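Local coordinates for stringent starvation protein A homolog (Haemophilus influenzae, PDB 3LYK) that probably forms an equimolar complex with the RNA polymerase holoenzyme, but not with the core enzyme, and has a glutathione S-transferase fold, at residues 44-49 against 53-58; 67-72 against 154-159; 108-113 against 165-170. All blocks are in the same frame, centred on the assembly; numbering follows the deposited sequence.

Contact 2 is buried and nearest the middle of the chain, its centre about 4 Å from the chain centre; contact 3 is buried too but lies about 14 Å out, and contact 1, about 19 Å out, is only partly buried. Contact 1 stays within the thioredoxin-like N-terminal part, contact 3 within the helical C-terminal part, and contact 2 joins the two. Contacts 1 and 2 touch, Pro56 packing on Ser68 and Ile71. Contact 2 uses the middle of helix 152-165 and contact 3 the turn at its end, without touching. None has a hydrogen bond across it: leucine methyls serve contacts 1 and 3, contact 1 adds a selenomethionine against a glycine backbone, and in contact 2 a selenomethionine meets a tyrosine.

Contact 1 (44-49 against 53-58); sequences EDLMEL and GTVPTL
Leu46 carries most of the apolar contact, splitting its two methyls between different parts of 53-58. Leu46 CD1 rests against Thr57, 3.7 Å from Thr57 CB and about as close to the hydroxyl oxygen, while Leu46 CD2 lies 3.9 Å from Val55 CG1, the two side chains crossing at about a right angle. A CG placed anti to the backbone N (chi1 175°) carries the fork out from the helix toward the loop. Phe10 of strand 3-11 also touches both Leu46 and Val55.

Met47, a selenomethionine, makes the second apolar contact. Although the side chain sets off away from 53-58, bends at chi2 and chi3 fold it back, and Met47 SE settles 3.7 Å from Gly53 CA. The terminal methyl is close as well, Met47 CE being 4.0 Å from Gly53 CA, so the glycine backbone is met by both heavy atoms at the end of the chain.

The setting is the thioredoxin-like domain of the glutathione S-transferase superfamily: the short helix 44-49 precedes a loop whose Val55-Pro56 peptide is cis, the hallmark cis-proline of this fold, and the chain then enters strand 57-60.

Polar contacts run within 53-58 and to Asn50, with no hydrogen bond across to the helix. Thr57 OG1 donates to Thr54 O over 2.7 Å, with a C=O...donor angle of 152° and the donor tilted 27° from the carbonyl plane. This bond spans the cis-proline, and Asn50 ND2 bonds to the hydroxyls of both Thr54 and Thr57.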
ATOM      1  N   GLU B  44       5.416  21.312 -15.538  1.00 25.39           N
ATOM      2  CA  GLU B  44       6.547  21.606 -14.633  1.00 27.87           C
ATOM      3  C   GLU B  44       6.067  21.839 -13.195  1.00 28.41           C
ATOM      4  O   GLU B  44       6.757  21.494 -12.284  1.00 28.13           O
ATOM      5  CB  GLU B  44       7.378  22.793 -15.096  1.00 28.07           C
ATOM      6  CG  GLU B  44       8.343  22.434 -16.239  1.00 31.51           C
ATOM      7  CD  GLU B  44       8.865  23.671 -16.965  1.00 36.19           C
ATOM      8  OE1 GLU B  44       8.134  24.690 -17.018  1.00 38.01           O
ATOM      9  OE2 GLU B  44      10.007  23.617 -17.478  1.00 39.68           O
ATOM     10  N   ASP B  45       4.871  22.377 -13.000  1.00 29.43           N
ATOM     11  CA  ASP B  45       4.427  22.560 -11.621  1.00 31.92           C
ATOM     12  C   ASP B  45       4.147  21.216 -10.883  1.00 30.75           C
ATOM     13  O   ASP B  45       4.393  21.139  -9.688  1.00 32.06           O
ATOM     14  CB  ASP B  45       3.285  23.581 -11.509  1.00 32.46           C
ATOM     15  CG  ASP B  45       2.027  23.108 -12.199  1.00 39.75           C
ATOM     16  OD1 ASP B  45       2.067  21.996 -12.777  1.00 45.54           O
ATOM     17  OD2 ASP B  45       0.994  23.838 -12.195  1.00 46.94           O
ATOM     18  N   LEU B  46       3.682  20.173 -11.588  1.00 29.20           N
ATOM     19  CA  LEU B  46       3.626  18.831 -11.008  1.00 28.47           C
ATOM     20  C   LEU B  46       5.025  18.325 -10.639  1.00 29.20           C
ATOM     21  O   LEU B  46       5.206  17.776  -9.537  1.00 27.19           O
ATOM     22  CB  LEU B  46       2.921  17.798 -11.910  1.00 27.12           C
ATOM     23  CG  LEU B  46       2.928  16.336 -11.408  1.00 26.20           C
ATOM     24  CD1 LEU B  46       2.193  16.203 -10.070  1.00 20.95           C
ATOM     25  CD2 LEU B  46       2.355  15.367 -12.413  1.00 23.14           C
HETATM   26  N   MSE B  47       5.992  18.468 -11.558  1.00 30.31           N
HETATM   27  CA  MSE B  47       7.397  18.063 -11.283  1.00 32.85           C
HETATM   28  C   MSE B  47       8.022  18.742 -10.040  1.00 32.85           C
HETATM   29  O   MSE B  47       8.736  18.106  -9.299  1.00 33.26           O
HETATM   30  CB  MSE B  47       8.307  18.308 -12.499  1.00 34.15           C
HETATM   31  CG  MSE B  47       7.789  17.683 -13.782  1.00 36.20           C
HETATM   32 SE   MSE B  47       7.431  15.766 -13.613  1.00 46.43          SE
HETATM   33  CE  MSE B  47       9.110  15.109 -12.779  1.00 38.15           C
ATOM     34  N   GLU B  48       7.741  20.025  -9.864  1.00 33.75           N
ATOM     35  CA  GLU B  48       8.124  20.829  -8.714  1.00 35.46           C
ATOM     36  C   GLU B  48       7.573  20.239  -7.389  1.00 35.07           C
ATOM     37  O   GLU B  48       8.284  20.190  -6.386  1.00 35.67           O
ATOM     38  CB  GLU B  48       7.516  22.210  -8.905  1.00 36.26           C
ATOM     39  CG  GLU B  48       8.443  23.393  -8.759  1.00 43.49           C
ATOM     40  CD  GLU B  48       8.016  24.561  -9.686  1.00 51.66           C
ATOM     41  OE1 GLU B  48       8.821  24.934 -10.591  1.00 56.04           O
ATOM     42  OE2 GLU B  48       6.867  25.079  -9.541  1.00 52.68           O
ATOM     43  N   LEU B  49       6.320  19.784  -7.408  1.00 33.47           N
ATOM     44  CA  LEU B  49       5.622  19.328  -6.214  1.00 31.87           C
ATOM     45  C   LEU B  49       5.840  17.837  -5.961  1.00 31.19           C
ATOM     46  O   LEU B  49       5.937  17.420  -4.815  1.00 30.01           O
ATOM     47  CB  LEU B  49       4.126  19.661  -6.306  1.00 31.84           C
ATOM     48  CG  LEU B  49       3.746  21.147  -6.396  1.00 33.43           C
ATOM     49  CD1 LEU B  49       2.330  21.364  -6.916  1.00 34.43           C
ATOM     50  CD2 LEU B  49       3.927  21.876  -5.063  1.00 35.79           C
ATOM     51  N   GLY B  53       6.850  12.501 -10.583  1.00 28.48           N
ATOM     52  CA  GLY B  53       6.018  12.849 -11.735  1.00 27.65           C
ATOM     53  C   GLY B  53       4.903  11.864 -12.018  1.00 26.74           C
ATOM     54  O   GLY B  53       4.698  11.496 -13.156  1.00 26.14           O
ATOM     55  N   THR B  54       4.202  11.410 -10.981  1.00 25.03           N
ATOM     56  CA  THR B  54       3.118  10.420 -11.168  1.00 24.24           C
ATOM     57  C   THR B  54       1.756  11.090 -10.895  1.00 22.69           C
ATOM     58  O   THR B  54       1.672  12.143 -10.235  1.00 21.29           O
ATOM     59  CB  THR B  54       3.253   9.240 -10.180  1.00 24.68           C
ATOM     60  OG1 THR B  54       3.323   9.780  -8.864  1.00 25.63           O
ATOM     61  CG2 THR B  54       4.529   8.380 -10.476  1.00 25.40           C
ATOM     62  N   VAL B  55       0.693  10.478 -11.395  1.00 22.61           N
ATOM     63  CA  VAL B  55      -0.632  10.917 -11.027  1.00 22.65           C
ATOM     64  C   VAL B  55      -1.379   9.685 -10.571  1.00 22.68           C
ATOM     65  O   VAL B  55      -1.054   8.591 -10.987  1.00 23.47           O
ATOM     66  CB  VAL B  55      -1.390  11.623 -12.214  1.00 23.29           C
ATOM     67  CG1 VAL B  55      -0.776  13.016 -12.484  1.00 23.34           C
ATOM     68  CG2 VAL B  55      -1.387  10.764 -13.473  1.00 23.16           C
ATOM     69  N   PRO B  56      -2.402   9.853  -9.716  1.00 21.82           N
ATOM     70  CA  PRO B  56      -2.895  11.112  -9.124  1.00 21.27           C
ATOM     71  C   PRO B  56      -1.916  11.689  -8.090  1.00 20.66           C
ATOM     72  O   PRO B  56      -1.301  10.934  -7.330  1.00 19.23           O
ATOM     73  CB  PRO B  56      -4.192  10.678  -8.429  1.00 21.13           C
ATOM     74  CG  PRO B  56      -3.966   9.214  -8.154  1.00 21.56           C
ATOM     75  CD  PRO B  56      -3.222   8.697  -9.339  1.00 20.62           C
ATOM     76  N   THR B  57      -1.821  13.015  -8.064  1.00 19.75           N
ATOM     77  CA  THR B  57      -1.137  13.753  -7.028  1.00 19.45           C
ATOM     78  C   THR B  57      -2.140  14.787  -6.497  1.00 20.60           C
ATOM     79  O   THR B  57      -2.737  15.551  -7.294  1.00 20.11           O
ATOM     80  CB  THR B  57       0.104  14.474  -7.588  1.00 19.35           C
ATOM     81  OG1 THR B  57       1.085  13.511  -7.960  1.00 19.07           O
ATOM     82  CG2 THR B  57       0.703  15.386  -6.573  1.00 19.11           C
ATOM     83  N   LEU B  58      -2.381  14.758  -5.178  1.00 20.22           N
ATOM     84  CA  LEU B  58      -3.333  15.645  -4.511  1.00 21.22           C
ATOM     85  C   LEU B  58      -2.509  16.637  -3.752  1.00 22.84           C
ATOM     86  O   LEU B  58      -1.581  16.230  -3.054  1.00 23.46           O
ATOM     87  CB  LEU B  58      -4.238  14.882  -3.523  1.00 20.62           C
ATOM     88  CG  LEU B  58      -5.270  15.721  -2.756  1.00 21.79           C
ATOM     89  CD1 LEU B  58      -6.312  16.197  -3.783  1.00 22.50           C
ATOM     90  CD2 LEU B  58      -5.913  14.833  -1.655  1.00 20.28           C
TER

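Contact 2 (67-72 against 154-159); sequences NSRIIM and DCYVAP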
ATOM      1  N   ASN B  67       0.216   8.393  -4.900  1.00 22.63           N
ATOM      2  CA  ASN B  67      -0.319   7.059  -4.609  1.00 21.73           C
ATOM      3  C   ASN B  67      -1.778   7.109  -4.185  1.00 21.11           C
ATOM      4  O   ASN B  67      -2.138   7.701  -3.152  1.00 20.15           O
ATOM      5  CB  ASN B  67       0.532   6.287  -3.565  1.00 21.88           C
ATOM      6  CG  ASN B  67       0.029   4.890  -3.341  1.00 23.36           C
ATOM      7  OD1 ASN B  67      -0.952   4.687  -2.630  1.00 26.56           O
ATOM      8  ND2 ASN B  67       0.688   3.905  -3.955  1.00 23.22           N
ATOM      9  N   SER B  68      -2.622   6.438  -4.964  1.00 21.06           N
ATOM     10  CA  SER B  68      -4.054   6.594  -4.790  1.00 21.19           C
ATOM     11  C   SER B  68      -4.519   5.953  -3.482  1.00 19.86           C
ATOM     12  O   SER B  68      -5.409   6.478  -2.836  1.00 17.86           O
ATOM     13  CB  SER B  68      -4.824   6.069  -5.994  1.00 20.65           C
ATOM     14  OG  SER B  68      -4.682   4.680  -6.075  1.00 24.76           O
ATOM     15  N   ARG B  69      -3.900   4.839  -3.070  1.00 18.90           N
ATOM     16  CA  ARG B  69      -4.295   4.216  -1.775  1.00 18.64           C
ATOM     17  C   ARG B  69      -4.016   5.181  -0.599  1.00 17.49           C
ATOM     18  O   ARG B  69      -4.839   5.366   0.272  1.00 18.54           O
ATOM     19  CB  ARG B  69      -3.607   2.839  -1.591  1.00 18.89           C
ATOM     20  CG  ARG B  69      -3.569   2.322  -0.163  1.00 24.53           C
ATOM     21  CD  ARG B  69      -2.586   1.094  -0.033  1.00 26.77           C
ATOM     22  NE  ARG B  69      -1.195   1.426  -0.388  1.00 29.36           N
ATOM     23  CZ  ARG B  69      -0.285   1.947   0.444  1.00 28.40           C
ATOM     24  NH1 ARG B  69      -0.601   2.238   1.692  1.00 30.57           N
ATOM     25  NH2 ARG B  69       0.949   2.191   0.028  1.00 28.02           N
ATOM     26  N   ILE B  70      -2.877   5.828  -0.606  1.00 16.99           N
ATOM     27  CA  ILE B  70      -2.549   6.770   0.448  1.00 17.57           C
ATOM     28  C   ILE B  70      -3.490   7.965   0.414  1.00 17.76           C
ATOM     29  O   ILE B  70      -3.948   8.460   1.456  1.00 16.46           O
ATOM     30  CB  ILE B  70      -1.100   7.252   0.327  1.00 17.52           C
ATOM     31  CG1 ILE B  70      -0.158   6.067   0.609  1.00 18.21           C
ATOM     32  CG2 ILE B  70      -0.809   8.405   1.319  1.00 17.42           C
ATOM     33  CD1 ILE B  70       1.291   6.458   0.628  1.00 18.38           C
ATOM     34  N   ILE B  71      -3.750   8.466  -0.792  1.00 17.89           N
ATOM     35  CA  ILE B  71      -4.735   9.553  -0.944  1.00 16.37           C
ATOM     36  C   ILE B  71      -6.128   9.196  -0.420  1.00 15.11           C
ATOM     37  O   ILE B  71      -6.750   9.971   0.322  1.00 16.20           O
ATOM     38  CB  ILE B  71      -4.786  10.036  -2.424  1.00 16.80           C
ATOM     39  CG1 ILE B  71      -3.511  10.845  -2.710  1.00 16.59           C
ATOM     40  CG2 ILE B  71      -6.084  10.891  -2.702  1.00 14.62           C
ATOM     41  CD1 ILE B  71      -3.273  11.068  -4.225  1.00 18.97           C
HETATM   42  N   MSE B  72      -6.619   8.037  -0.802  1.00 15.39           N
HETATM   43  CA  MSE B  72      -7.965   7.625  -0.413  1.00 17.51           C
HETATM   44  C   MSE B  72      -8.123   7.432   1.068  1.00 17.78           C
HETATM   45  O   MSE B  72      -9.154   7.824   1.652  1.00 17.60           O
HETATM   46  CB  MSE B  72      -8.397   6.350  -1.169  1.00 16.29           C
HETATM   47  CG  MSE B  72      -8.618   6.647  -2.694  1.00 20.75           C
HETATM   48 SE   MSE B  72      -9.297   5.004  -3.541  1.00 31.52          SE
HETATM   49  CE  MSE B  72      -7.582   4.234  -3.756  1.00 23.55           C
ATOM     50  N   ASP B 154     -15.208  -1.005  -3.438  1.00 20.25           N
ATOM     51  CA  ASP B 154     -16.025  -0.659  -4.620  1.00 21.06           C
ATOM     52  C   ASP B 154     -15.348   0.425  -5.468  1.00 21.76           C
ATOM     53  O   ASP B 154     -15.486   0.420  -6.691  1.00 21.86           O
ATOM     54  CB  ASP B 154     -17.418  -0.227  -4.166  1.00 20.36           C
ATOM     55  CG  ASP B 154     -18.081  -1.288  -3.324  1.00 22.42           C
ATOM     56  OD1 ASP B 154     -18.425  -2.360  -3.877  1.00 22.11           O
ATOM     57  OD2 ASP B 154     -18.192  -1.085  -2.082  1.00 27.14           O
ATOM     58  N   CYS B 155     -14.572   1.310  -4.825  1.00 21.33           N
ATOM     59  CA  CYS B 155     -13.771   2.280  -5.549  1.00 21.56           C
ATOM     60  C   CYS B 155     -12.653   1.610  -6.342  1.00 21.19           C
ATOM     61  O   CYS B 155     -12.096   2.236  -7.242  1.00 20.81           O
ATOM     62  CB  CYS B 155     -13.214   3.359  -4.620  1.00 20.84           C
ATOM     63  SG  CYS B 155     -14.560   4.275  -3.802  1.00 24.62           S
ATOM     64  N   TYR B 156     -12.319   0.357  -6.015  1.00 21.43           N
ATOM     65  CA  TYR B 156     -11.379  -0.394  -6.851  1.00 22.06           C
ATOM     66  C   TYR B 156     -12.137  -1.173  -7.941  1.00 21.69           C
ATOM     67  O   TYR B 156     -11.671  -1.269  -9.060  1.00 21.97           O
ATOM     68  CB  TYR B 156     -10.525  -1.407  -6.024  1.00 22.24           C
ATOM     69  CG  TYR B 156      -9.292  -0.810  -5.359  1.00 24.22           C
ATOM     70  CD1 TYR B 156      -9.427   0.093  -4.298  1.00 23.45           C
ATOM     71  CD2 TYR B 156      -8.002  -1.149  -5.781  1.00 25.23           C
ATOM     72  CE1 TYR B 156      -8.325   0.661  -3.685  1.00 25.64           C
ATOM     73  CE2 TYR B 156      -6.856  -0.570  -5.149  1.00 26.08           C
ATOM     74  CZ  TYR B 156      -7.045   0.324  -4.107  1.00 25.41           C
ATOM     75  OH  TYR B 156      -5.988   0.918  -3.461  1.00 25.78           O
ATOM     76  N   VAL B 157     -13.262  -1.787  -7.590  1.00 21.37           N
ATOM     77  CA  VAL B 157     -13.973  -2.629  -8.549  1.00 22.36           C
ATOM     78  C   VAL B 157     -14.705  -1.790  -9.640  1.00 22.93           C
ATOM     79  O   VAL B 157     -14.573  -2.090 -10.837  1.00 24.30           O
ATOM     80  CB  VAL B 157     -14.934  -3.629  -7.831  1.00 22.69           C
ATOM     81  CG1 VAL B 157     -15.658  -4.503  -8.832  1.00 19.71           C
ATOM     82  CG2 VAL B 157     -14.124  -4.547  -6.832  1.00 22.68           C
ATOM     83  N   ALA B 158     -15.447  -0.749  -9.240  1.00 21.82           N
ATOM     84  CA  ALA B 158     -16.243   0.039 -10.204  1.00 21.65           C
ATOM     85  C   ALA B 158     -15.440   0.653 -11.381  1.00 21.47           C
ATOM     86  O   ALA B 158     -15.871   0.541 -12.501  1.00 21.43           O
ATOM     87  CB  ALA B 158     -17.138   1.114  -9.499  1.00 20.46           C
ATOM     88  N   PRO B 159     -14.255   1.271 -11.126  1.00 21.09           N
ATOM     89  CA  PRO B 159     -13.499   1.795 -12.242  1.00 20.70           C
ATOM     90  C   PRO B 159     -13.103   0.695 -13.221  1.00 21.03           C
ATOM     91  O   PRO B 159     -12.959   0.958 -14.422  1.00 20.70           O
ATOM     92  CB  PRO B 159     -12.246   2.387 -11.565  1.00 21.01           C
ATOM     93  CG  PRO B 159     -12.770   2.865 -10.272  1.00 19.55           C
ATOM     94  CD  PRO B 159     -13.671   1.712  -9.845  1.00 21.50           C
TER
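The interface between the thioredoxin-like and helical domains of the glutathione S-transferase fold is crossed here by Met72, a selenomethionine on helix 68-78, which meets Tyr156 on helix 152-165. Its methyl does the touching: Met72 CE lies 3.7 Å from Tyr156 CE1 and equally near the phenol oxygen, approaching the ring obliquely. The selenium stands farther back, Met72 SE being 5.5 Å from the centroid of the Tyr156 ring and 54° off its normal, a Met-aromatic contact of oblique geometry. The bend at chi3 (-83°) turns the methyl toward the ring from an otherwise extended chain. Beside it, Met72 SE is 4.4 Å from Cys155 CB, a looser apolar contact.

The N-to-C directions of 68-72 and 154-159 make an angle of 130°, and the axes of these short segments come no closer than 12.8 Å, a separation that leaves the contact to side chains. As elsewhere in this two-domain fold, the first helix after the thioredoxin-like sheet faces the helical bundle; Met99, Ile102 and Glu103 of helix 89-115 also touch Tyr156.

At the far end of the tyrosine, Tyr156 OH packs 3.6 Å from Arg69 CB, while the guanidinium leads away; Arg69 also packs on Arg69 of the second subunit. Just before, Asn67 is the N-cap of helix 68-78: Asn67 OD1 accepts from Ile70 N at 3.0 Å, with the donor in the carbonyl plane.

Contact 3 (108-113 against 165-170); sequences PTLAKA and KHLGVE
Leu167 reaches across to helix 89-115 with a single methyl, CD1, which touches both Leu110 and Ala113, residues three apart and so almost one turn from each other. The closer approach is to Leu110: methyl meets methyl, Leu110 CD1 to Leu167 CD1 being 4.1 Å, with the two side chains crossing obliquely. Leu110 does not set off straight at the loop; its CG stands anti to the backbone N (chi1 -180°), and this carries the fork there. Leu110 is buried, and Lys163 and Leu164 of helix 152-165 touch it as well.

Ala113 belongs to the same packed side, at a longer distance. Ala113 CB is 4.5 Å from Leu167 CD1, an apolar contact, and the residue is buried, with Ala124 and Leu125 of helix 118-134 packing on its side chain. The backbones nevertheless remain well separated, the nearest CA pair, Ala113 CA and Leu167 CA, being 8.4 Å apart, and the two segments bury only 96 Å² between them.

The loose side is the turn itself, where Lys165, His166 and Gly168 are exposed to solvent, while Leu167, whose side chain faces the helix, is only partly exposed. None of those three exposed residues touches 108-113. His166 ND1 is bonded to Trp162 O one turn back.

The backbone evidence explains how Leu167 is presented to the helix. Lys165 to Gly168 form a type I beta turn, in which Gly168 N bonds to Lys165 O at 3.1 Å, and Gly168 has a positive phi of 100°. With two bonds back into the last turn, this is a Schellman motif ending helix 152-165 in the all-helical C-terminal domain of the glutathione S-transferase fold.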
ATOM      1  N   PRO B 108      -3.428  -5.643 -13.807  1.00 27.03           N
ATOM      2  CA  PRO B 108      -2.470  -5.826 -14.925  1.00 27.47           C
ATOM      3  C   PRO B 108      -3.107  -6.447 -16.153  1.00 27.91           C
ATOM      4  O   PRO B 108      -2.713  -6.111 -17.248  1.00 28.60           O
ATOM      5  CB  PRO B 108      -1.399  -6.785 -14.350  1.00 27.77           C
ATOM      6  CG  PRO B 108      -1.461  -6.542 -12.828  1.00 28.02           C
ATOM      7  CD  PRO B 108      -2.941  -6.288 -12.557  1.00 26.48           C
ATOM      8  N   THR B 109      -4.073  -7.332 -15.958  1.00 28.72           N
ATOM      9  CA  THR B 109      -4.830  -7.934 -17.047  1.00 30.12           C
ATOM     10  C   THR B 109      -5.645  -6.854 -17.796  1.00 30.50           C
ATOM     11  O   THR B 109      -5.672  -6.816 -19.035  1.00 30.47           O
ATOM     12  CB  THR B 109      -5.743  -9.039 -16.519  1.00 30.41           C
ATOM     13  OG1 THR B 109      -4.981  -9.904 -15.691  1.00 32.47           O
ATOM     14  CG2 THR B 109      -6.383  -9.885 -17.669  1.00 30.77           C
ATOM     15  N   LEU B 110      -6.262  -5.948 -17.041  1.00 30.25           N
ATOM     16  CA  LEU B 110      -6.954  -4.809 -17.637  1.00 29.65           C
ATOM     17  C   LEU B 110      -6.004  -3.968 -18.455  1.00 30.30           C
ATOM     18  O   LEU B 110      -6.344  -3.579 -19.559  1.00 29.60           O
ATOM     19  CB  LEU B 110      -7.671  -3.949 -16.562  1.00 28.93           C
ATOM     20  CG  LEU B 110      -8.442  -2.722 -17.063  1.00 26.94           C
ATOM     21  CD1 LEU B 110      -9.575  -3.139 -18.034  1.00 24.82           C
ATOM     22  CD2 LEU B 110      -8.956  -1.859 -15.876  1.00 23.15           C
ATOM     23  N   ALA B 111      -4.811  -3.684 -17.930  1.00 31.29           N
ATOM     24  CA  ALA B 111      -3.831  -2.907 -18.692  1.00 33.28           C
ATOM     25  C   ALA B 111      -3.403  -3.612 -20.014  1.00 35.02           C
ATOM     26  O   ALA B 111      -3.200  -2.959 -21.035  1.00 34.98           O
ATOM     27  CB  ALA B 111      -2.618  -2.594 -17.859  1.00 32.37           C
ATOM     28  N   LYS B 112      -3.238  -4.926 -19.950  1.00 37.23           N
ATOM     29  CA  LYS B 112      -2.931  -5.768 -21.121  1.00 39.95           C
ATOM     30  C   LYS B 112      -4.078  -5.606 -22.138  1.00 41.01           C
ATOM     31  O   LYS B 112      -3.842  -5.431 -23.350  1.00 41.20           O
ATOM     32  CB  LYS B 112      -2.834  -7.225 -20.645  1.00 39.64           C
ATOM     33  CG  LYS B 112      -2.096  -8.213 -21.544  1.00 44.47           C
ATOM     34  CD  LYS B 112      -2.177  -9.647 -20.963  1.00 47.41           C
ATOM     35  CE  LYS B 112      -2.516 -10.699 -22.029  1.00 48.47           C
ATOM     36  NZ  LYS B 112      -3.262 -11.842 -21.393  1.00 48.37           N
ATOM     37  N   ALA B 113      -5.317  -5.637 -21.632  1.00 41.74           N
ATOM     38  CA  ALA B 113      -6.516  -5.519 -22.471  1.00 42.82           C
ATOM     39  C   ALA B 113      -6.627  -4.176 -23.170  1.00 43.69           C
ATOM     40  O   ALA B 113      -7.276  -4.072 -24.183  1.00 43.75           O
ATOM     41  CB  ALA B 113      -7.792  -5.822 -21.675  1.00 42.60           C
ATOM     42  N   LYS B 165     -16.735  -2.425 -19.512  1.00 28.24           N
ATOM     43  CA  LYS B 165     -17.919  -2.043 -20.287  1.00 30.35           C
ATOM     44  C   LYS B 165     -17.513  -1.286 -21.589  1.00 30.86           C
ATOM     45  O   LYS B 165     -17.975  -1.641 -22.657  1.00 30.79           O
ATOM     46  CB  LYS B 165     -18.924  -1.229 -19.466  1.00 29.87           C
ATOM     47  CG  LYS B 165     -20.304  -1.047 -20.156  1.00 33.78           C
ATOM     48  CD  LYS B 165     -21.328  -0.326 -19.253  1.00 38.19           C
ATOM     49  CE  LYS B 165     -22.716  -0.219 -19.933  1.00 41.54           C
ATOM     50  NZ  LYS B 165     -22.695   0.767 -21.077  1.00 41.22           N
ATOM     51  N   HIS B 166     -16.620  -0.307 -21.487  1.00 30.83           N
ATOM     52  CA  HIS B 166     -16.239   0.511 -22.629  1.00 32.66           C
ATOM     53  C   HIS B 166     -15.230  -0.125 -23.555  1.00 33.71           C
ATOM     54  O   HIS B 166     -14.872   0.454 -24.567  1.00 34.51           O
ATOM     55  CB  HIS B 166     -15.819   1.924 -22.186  1.00 32.27           C
ATOM     56  CG  HIS B 166     -16.961   2.674 -21.584  1.00 34.01           C
ATOM     57  ND1 HIS B 166     -17.385   2.451 -20.290  1.00 33.95           N
ATOM     58  CD2 HIS B 166     -17.874   3.509 -22.141  1.00 35.06           C
ATOM     59  CE1 HIS B 166     -18.473   3.170 -20.054  1.00 34.37           C
ATOM     60  NE2 HIS B 166     -18.780   3.834 -21.156  1.00 36.08           N
ATOM     61  N   LEU B 167     -14.785  -1.322 -23.204  1.00 34.33           N
ATOM     62  CA  LEU B 167     -13.959  -2.100 -24.098  1.00 35.49           C
ATOM     63  C   LEU B 167     -14.802  -3.147 -24.816  1.00 35.86           C
ATOM     64  O   LEU B 167     -14.273  -3.945 -25.567  1.00 36.39           O
ATOM     65  CB  LEU B 167     -12.795  -2.752 -23.347  1.00 34.20           C
ATOM     66  CG  LEU B 167     -11.669  -1.796 -22.979  1.00 34.11           C
ATOM     67  CD1 LEU B 167     -10.703  -2.457 -21.949  1.00 35.12           C
ATOM     68  CD2 LEU B 167     -10.918  -1.362 -24.213  1.00 34.63           C
ATOM     69  N   GLY B 168     -16.104  -3.140 -24.570  1.00 36.65           N
ATOM     70  CA  GLY B 168     -17.020  -4.027 -25.289  1.00 38.01           C
ATOM     71  C   GLY B 168     -17.455  -5.285 -24.564  1.00 38.73           C
ATOM     72  O   GLY B 168     -18.270  -6.029 -25.077  1.00 39.09           O
ATOM     73  N   VAL B 169     -16.919  -5.537 -23.375  1.00 38.89           N
ATOM     74  CA  VAL B 169     -17.381  -6.649 -22.540  1.00 39.36           C
ATOM     75  C   VAL B 169     -18.879  -6.537 -22.241  1.00 40.61           C
ATOM     76  O   VAL B 169     -19.367  -5.478 -21.864  1.00 40.70           O
ATOM     77  CB  VAL B 169     -16.569  -6.698 -21.216  1.00 38.86           C
ATOM     78  CG1 VAL B 169     -17.074  -7.814 -20.277  1.00 38.90           C
ATOM     79  CG2 VAL B 169     -15.142  -6.914 -21.544  1.00 37.51           C
ATOM     80  N   GLU B 170     -19.598  -7.638 -22.412  1.00 42.49           N
ATOM     81  CA  GLU B 170     -21.039  -7.723 -22.124  1.00 44.54           C
ATOM     82  C   GLU B 170     -21.241  -9.029 -21.369  1.00 44.71           C
ATOM     83  O   GLU B 170     -20.822 -10.069 -21.835  1.00 45.63           O
ATOM     84  CB  GLU B 170     -21.856  -7.706 -23.435  1.00 44.98           C
ATOM     85  CG  GLU B 170     -21.783  -6.345 -24.208  1.00 48.40           C
ATOM     86  CD  GLU B 170     -22.607  -6.295 -25.529  1.00 53.08           C
ATOM     87  OE1 GLU B 170     -23.246  -7.306 -25.900  1.00 54.52           O
ATOM     88  OE2 GLU B 170     -22.613  -5.234 -26.206  1.00 54.70           O
TER